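Local coordinates for dephospho-CoA kinase (Campylobacter jejuni subsp. jejuni serotype O:2, PDB 4ZO4), which probably phosphorylates the 3'-hydroxyl of dephospho-coenzyme A with ATP, the last step of coenzyme A biosynthesis, at residues A[49-54]-A[61-66]; A[55-60]-A[79-84]. All coordinates share one frame; numbering follows the deposited sequence.

Contact 1: residues A[49-54]-A[61-66]; sequences ELEKIF and NLLKKE
Leu62 pushes one branch against the last turn of helix 47-54, its CD1 lying over the CB of Phe54 and beside the backbone of Glu51. CD1 of Leu62 is 3.8 Å from CA of Glu51 and equally 3.8 Å from O of Leu50. That same carbonyl takes the helical bond from Phe54 N, at 2.8 Å between Leu50 O and Phe54 N, and also lies in the plane of the Phe54 ring at its edge. The ring itself turns away from the loop and has CG2 of Ile53 over one face, out toward the rim. Next to Leu62, Leu63 meets the aliphatic part of Glu51, with CG of Leu63 3.7 Å from CG of Glu51 and the two side chains crossing at about a right angle. Glu51 has its CG anti to the backbone N (chi1 -164°); its CB and CG lie against Leu63, while the bend at chi2 turns the carboxylate off the leucine. No hydrogen bond joins the two segments; the contact is apolar. Leu62 and Phe54 both reach Leu74 of helix 71-80, while Leu50, Ile53 and Phe54 pack on helix 82-109, pinning the loop where helix 47-54 meets these two helices, about 25 Å from the centre of the chain.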
loop_
_atom_site.group_PDB
_atom_site.type_symbol
_atom_site.label_atom_id
_atom_site.label_comp_id
_atom_site.label_asym_id
_atom_site.label_seq_id
_atom_site.Cartn_x
_atom_site.Cartn_y
_atom_site.Cartn_z
ATOM N N GLU A 49 26.200 9.902 -3.837
ATOM C CA GLU A 49 24.916 10.594 -3.753
ATOM C C GLU A 49 24.024 9.960 -2.687
ATOM O O GLU A 49 23.402 10.658 -1.904
ATOM C CB GLU A 49 24.218 10.731 -5.111
ATOM C CG GLU A 49 24.501 12.084 -5.771
ATOM C CD GLU A 49 24.074 13.306 -4.896
ATOM O OE1 GLU A 49 24.786 14.365 -4.896
ATOM O OE2 GLU A 49 23.025 13.203 -4.195
ATOM N N LEU A 50 24.028 8.638 -2.618
ATOM C CA LEU A 50 23.241 7.901 -1.627
ATOM C C LEU A 50 23.658 8.243 -0.177
ATOM O O LEU A 50 22.820 8.432 0.713
ATOM C CB LEU A 50 23.352 6.388 -1.891
ATOM C CG LEU A 50 22.625 5.802 -3.119
ATOM C CD1 LEU A 50 23.217 4.461 -3.542
ATOM C CD2 LEU A 50 21.136 5.619 -2.824
ATOM N N GLU A 51 24.945 8.341 0.074
ATOM C CA GLU A 51 25.394 8.802 1.386
ATOM C C GLU A 51 24.710 10.120 1.765
ATOM O O GLU A 51 24.163 10.195 2.864
ATOM C CB GLU A 51 26.897 8.968 1.435
ATOM C CG GLU A 51 27.466 9.068 2.844
ATOM C CD GLU A 51 27.467 10.478 3.436
ATOM O OE1 GLU A 51 27.468 10.560 4.695
ATOM O OE2 GLU A 51 27.467 11.486 2.666
ATOM N N LYS A 52 24.732 11.139 0.884
ATOM C CA LYS A 52 24.060 12.459 1.169
ATOM C C LYS A 52 22.583 12.284 1.524
ATOM O O LYS A 52 22.140 12.649 2.579
ATOM C CB LYS A 52 24.141 13.417 -0.032
ATOM C CG LYS A 52 25.415 14.242 -0.131
ATOM C CD LYS A 52 25.909 14.342 -1.574
ATOM C CE LYS A 52 27.257 15.050 -1.645
ATOM N NZ LYS A 52 27.985 14.911 -2.950
ATOM N N ILE A 53 21.849 11.666 0.623
ATOM C CA ILE A 53 20.416 11.457 0.730
ATOM C C ILE A 53 20.075 10.682 1.992
ATOM O O ILE A 53 19.169 11.053 2.686
ATOM C CB ILE A 53 19.930 10.676 -0.529
ATOM C CG1 ILE A 53 20.280 11.449 -1.825
ATOM C CG2 ILE A 53 18.432 10.412 -0.478
ATOM C CD1 ILE A 53 20.010 10.682 -3.099
ATOM N N PHE A 54 20.798 9.600 2.298
ATOM C CA PHE A 54 20.414 8.685 3.394
ATOM C C PHE A 54 21.114 8.870 4.737
ATOM O O PHE A 54 20.571 8.484 5.768
ATOM C CB PHE A 54 20.583 7.250 2.938
ATOM C CG PHE A 54 19.559 6.836 1.950
ATOM C CD1 PHE A 54 18.295 6.475 2.363
ATOM C CD2 PHE A 54 19.829 6.879 0.603
ATOM C CE1 PHE A 54 17.323 6.120 1.451
ATOM C CE2 PHE A 54 18.865 6.519 -0.313
ATOM C CZ PHE A 54 17.606 6.150 0.111
ATOM N N ASN A 61 27.659 5.151 9.302
ATOM C CA ASN A 61 28.170 5.542 8.013
ATOM C C ASN A 61 27.640 4.607 6.974
ATOM O O ASN A 61 27.589 3.401 7.169
ATOM C CB ASN A 61 29.693 5.562 7.990
ATOM C CG ASN A 61 30.233 6.458 6.892
ATOM O OD1 ASN A 61 29.969 6.235 5.707
ATOM N ND2 ASN A 61 30.973 7.492 7.282
ATOM N N LEU A 62 27.215 5.191 5.867
ATOM C CA LEU A 62 26.779 4.418 4.738
ATOM C C LEU A 62 27.979 3.895 3.989
ATOM O O LEU A 62 27.994 2.734 3.594
ATOM C CB LEU A 62 25.913 5.269 3.831
ATOM C CG LEU A 62 24.481 5.201 4.325
ATOM C CD1 LEU A 62 23.693 6.359 3.747
ATOM C CD2 LEU A 62 23.846 3.857 3.962
ATOM N N LEU A 63 28.980 4.759 3.815
ATOM C CA LEU A 63 30.197 4.408 3.086
ATOM C C LEU A 63 31.084 3.475 3.915
ATOM O O LEU A 63 31.409 3.765 5.070
ATOM C CB LEU A 63 30.963 5.664 2.651
ATOM C CG LEU A 63 30.127 6.641 1.807
ATOM C CD1 LEU A 63 30.965 7.828 1.350
ATOM C CD2 LEU A 63 29.483 5.943 0.616
ATOM N N LYS A 64 31.449 2.352 3.292
ATOM C CA LYS A 64 32.192 1.253 3.913
ATOM C C LYS A 64 33.680 1.460 3.749
ATOM O O LYS A 64 34.459 1.289 4.691
ATOM C CB LYS A 64 31.784 -0.063 3.243
ATOM C CG LYS A 64 32.178 -1.326 3.996
ATOM C CD LYS A 64 31.159 -2.456 3.819
ATOM C CE LYS A 64 31.382 -3.266 2.539
ATOM N NZ LYS A 64 30.311 -4.296 2.329
ATOM N N LYS A 65 34.076 1.807 2.534
ATOM C CA LYS A 65 35.472 2.037 2.242
ATOM C C LYS A 65 35.552 3.058 1.115
ATOM O O LYS A 65 35.198 4.222 1.323
ATOM C CB LYS A 65 36.194 0.709 1.927
ATOM C CG LYS A 65 37.709 0.840 1.742
ATOM C CD LYS A 65 38.360 -0.458 1.245
ATOM C CE LYS A 65 39.592 -0.149 0.357
ATOM N NZ LYS A 65 40.357 -1.402 0.028
ATOM N N GLU A 66 35.973 2.630 -0.072
ATOM C CA GLU A 66 36.346 3.566 -1.119
ATOM C C GLU A 66 35.172 3.737 -2.044
ATOM O O GLU A 66 35.064 3.068 -3.076
ATOM C CB GLU A 66 37.598 3.099 -1.862
ATOM C CG GLU A 66 38.862 3.298 -1.035
ATOM C CD GLU A 66 40.125 2.939 -1.780
ATOM O OE1 GLU A 66 41.101 2.522 -1.110
ATOM O OE2 GLU A 66 40.137 3.066 -3.027
#

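Contact 2: residues A[55-60]-A[79-84]; sequences SPFSLK and FNNKEA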
loop_
_atom_site.group_PDB
_atom_site.type_symbol
_atom_site.label_atom_id
_atom_site.label_comp_id
_atom_site.label_asym_id
_atom_site.label_seq_id
_atom_site.Cartn_x
_atom_site.Cartn_y
_atom_site.Cartn_z
ATOM N N SER A 55 22.316 9.427 4.732
ATOM C CA SER A 55 23.035 9.699 5.974
ATOM C C SER A 55 22.175 10.396 7.022
ATOM O O SER A 55 22.274 10.038 8.190
ATOM C CB SER A 55 24.328 10.495 5.736
ATOM O OG SER A 55 24.071 11.788 5.225
ATOM N N PRO A 56 21.305 11.349 6.626
ATOM C CA PRO A 56 20.451 11.928 7.707
ATOM C C PRO A 56 19.471 10.974 8.420
ATOM O O PRO A 56 18.730 11.423 9.295
ATOM C CB PRO A 56 19.649 13.050 6.993
ATOM C CG PRO A 56 19.845 12.852 5.534
ATOM C CD PRO A 56 21.153 12.085 5.357
ATOM N N PHE A 57 19.424 9.697 8.025
ATOM C CA PHE A 57 18.557 8.711 8.682
ATOM C C PHE A 57 19.274 7.903 9.748
ATOM O O PHE A 57 18.633 7.212 10.543
ATOM C CB PHE A 57 17.980 7.745 7.663
ATOM C CG PHE A 57 16.981 8.361 6.758
ATOM C CD1 PHE A 57 15.672 8.534 7.174
ATOM C CD2 PHE A 57 17.334 8.751 5.479
ATOM C CE1 PHE A 57 14.733 9.094 6.325
ATOM C CE2 PHE A 57 16.399 9.299 4.618
ATOM C CZ PHE A 57 15.102 9.477 5.042
ATOM N N SER A 58 20.599 7.973 9.748
ATOM C CA SER A 58 21.408 7.188 10.656
ATOM C C SER A 58 22.527 8.050 11.186
ATOM O O SER A 58 22.860 9.078 10.609
ATOM C CB SER A 58 21.984 5.973 9.935
ATOM O OG SER A 58 22.881 5.258 10.772
ATOM N N LEU A 59 23.065 7.633 12.326
ATOM C CA LEU A 59 24.290 8.203 12.877
ATOM C C LEU A 59 25.473 7.450 12.297
ATOM O O LEU A 59 26.602 7.938 12.336
ATOM C CB LEU A 59 24.309 8.088 14.408
ATOM C CG LEU A 59 23.213 8.831 15.188
ATOM C CD1 LEU A 59 23.412 8.642 16.697
ATOM C CD2 LEU A 59 23.160 10.319 14.829
ATOM N N LYS A 60 25.201 6.265 11.748
ATOM C CA LYS A 60 26.244 5.384 11.239
ATOM C C LYS A 60 26.743 5.895 9.908
ATOM O O LYS A 60 26.337 6.969 9.450
ATOM C CB LYS A 60 25.724 3.946 11.118
ATOM C CG LYS A 60 25.117 3.399 12.411
ATOM C CD LYS A 60 26.056 3.532 13.620
ATOM C CE LYS A 60 25.335 3.306 14.941
ATOM N NZ LYS A 60 24.574 4.506 15.390
ATOM N N PHE A 79 14.320 -0.534 5.924
ATOM C CA PHE A 79 13.397 -1.380 6.664
ATOM C C PHE A 79 12.773 -0.571 7.822
ATOM O O PHE A 79 11.574 -0.653 8.050
ATOM C CB PHE A 79 14.087 -2.651 7.176
ATOM C CG PHE A 79 13.196 -3.505 8.031
ATOM C CD1 PHE A 79 12.162 -4.261 7.462
ATOM C CD2 PHE A 79 13.364 -3.527 9.422
ATOM C CE1 PHE A 79 11.320 -5.025 8.264
ATOM C CE2 PHE A 79 12.524 -4.292 10.222
ATOM C CZ PHE A 79 11.500 -5.040 9.643
ATOM N N ASN A 80 13.574 0.231 8.516
ATOM C CA ASN A 80 13.073 1.066 9.637
ATOM C C ASN A 80 12.357 2.349 9.264
ATOM O O ASN A 80 11.764 2.993 10.125
ATOM C CB ASN A 80 14.227 1.482 10.542
ATOM C CG ASN A 80 14.936 0.302 11.140
ATOM O OD1 ASN A 80 14.341 -0.760 11.348
ATOM N ND2 ASN A 80 16.223 0.464 11.388
ATOM N N ASN A 81 12.428 2.747 8.001
ATOM C CA ASN A 81 11.922 4.050 7.618
ATOM C C ASN A 81 11.221 3.997 6.289
ATOM O O ASN A 81 11.819 3.638 5.260
ATOM C CB ASN A 81 13.077 5.031 7.571
ATOM C CG ASN A 81 12.620 6.446 7.579
ATOM O OD1 ASN A 81 12.080 6.944 6.586
ATOM N ND2 ASN A 81 12.836 7.121 8.698
ATOM N N LYS A 82 9.943 4.349 6.327
ATOM C CA LYS A 82 9.067 4.401 5.157
ATOM C C LYS A 82 9.526 5.451 4.129
ATOM O O LYS A 82 9.466 5.245 2.923
ATOM C CB LYS A 82 7.638 4.700 5.629
ATOM C CG LYS A 82 6.502 4.276 4.707
ATOM C CD LYS A 82 5.159 4.390 5.432
ATOM C CE LYS A 82 3.968 4.054 4.537
ATOM N NZ LYS A 82 2.679 4.048 5.292
ATOM N N GLU A 83 9.999 6.573 4.620
ATOM C CA GLU A 83 10.414 7.661 3.767
ATOM C C GLU A 83 11.678 7.255 3.048
ATOM O O GLU A 83 11.850 7.565 1.867
ATOM C CB GLU A 83 10.662 8.933 4.605
ATOM C CG GLU A 83 11.047 10.167 3.797
ATOM C CD GLU A 83 11.882 11.172 4.578
ATOM O OE1 GLU A 83 11.574 11.409 5.762
ATOM O OE2 GLU A 83 12.843 11.731 3.996
ATOM N N ALA A 84 12.576 6.573 3.756
ATOM C CA ALA A 84 13.841 6.106 3.162
ATOM C C ALA A 84 13.548 5.108 2.073
ATOM O O ALA A 84 14.111 5.163 1.001
ATOM C CB ALA A 84 14.715 5.471 4.202
#
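The N-terminus of helix 82-109, capped by Asn81, receives the ring of Phe57 from the short 3-10 turn 55-57. OD1 of Asn81 accepts from Ala84 N at 2.9 Å, with an N-H...O angle of 151°, and more weakly from Glu83 N. The Ala84 donor comes in tilted from the carbonyl plane. Asn81's chi1 of -163° sets CG beside its carbonyl carbon and carries the amide back over the first turn, where it also lies against the phenyl group. CE1 of Phe57 is 3.4 Å from OD1 of Asn81, and CD1 of Phe57 is 3.5 Å from ND2 of Asn81. Amide and ring planes stand 69° apart. This N-cap follows directly on helix 71-80, so a single residue turns the chain from one helix into the next, and Phe57 packs at that corner. Ala84 CB sits over one ring face in a CH-pi contact, 4.1 Å from the centroid of Phe57 and close to the ring normal. Glu83 comes to the rim instead: its OE2 lies near the ring plane, 3.4 Å from CZ of Phe57. The carboxylate has its polar partners in the second subunit, a salt bridge from OE2 to Arg161 and a hydrogen bond from OE1 to Ser164 of that subunit. Arg161 of the second subunit also packs on Phe57, while Ile77 of helix 71-80 touches both Phe57 and Ala84.

How the contacts relate
Contacts 1 and 2 alternate along the chain and lie on the same peripheral helical region, their centres about 12 Å apart. Contact 1 is the more buried, and aliphatic groups carry it; contact 2 is partly buried and mixes an aromatic ring with an amide and a carboxylate. Neither has a hydrogen bond across it; in contact 2 the polar bonds stay within the helix cap or go to the second subunit. The two meet directly, with CE1 of Phe54 3.4 Å from O of Ala84. Contact 1 packs against helices 71-80 and 82-109, while contact 2 is built on their junction. Arg161 of the second subunit, which meets contact 2, also bonds to Ile53 O of segment 49-54.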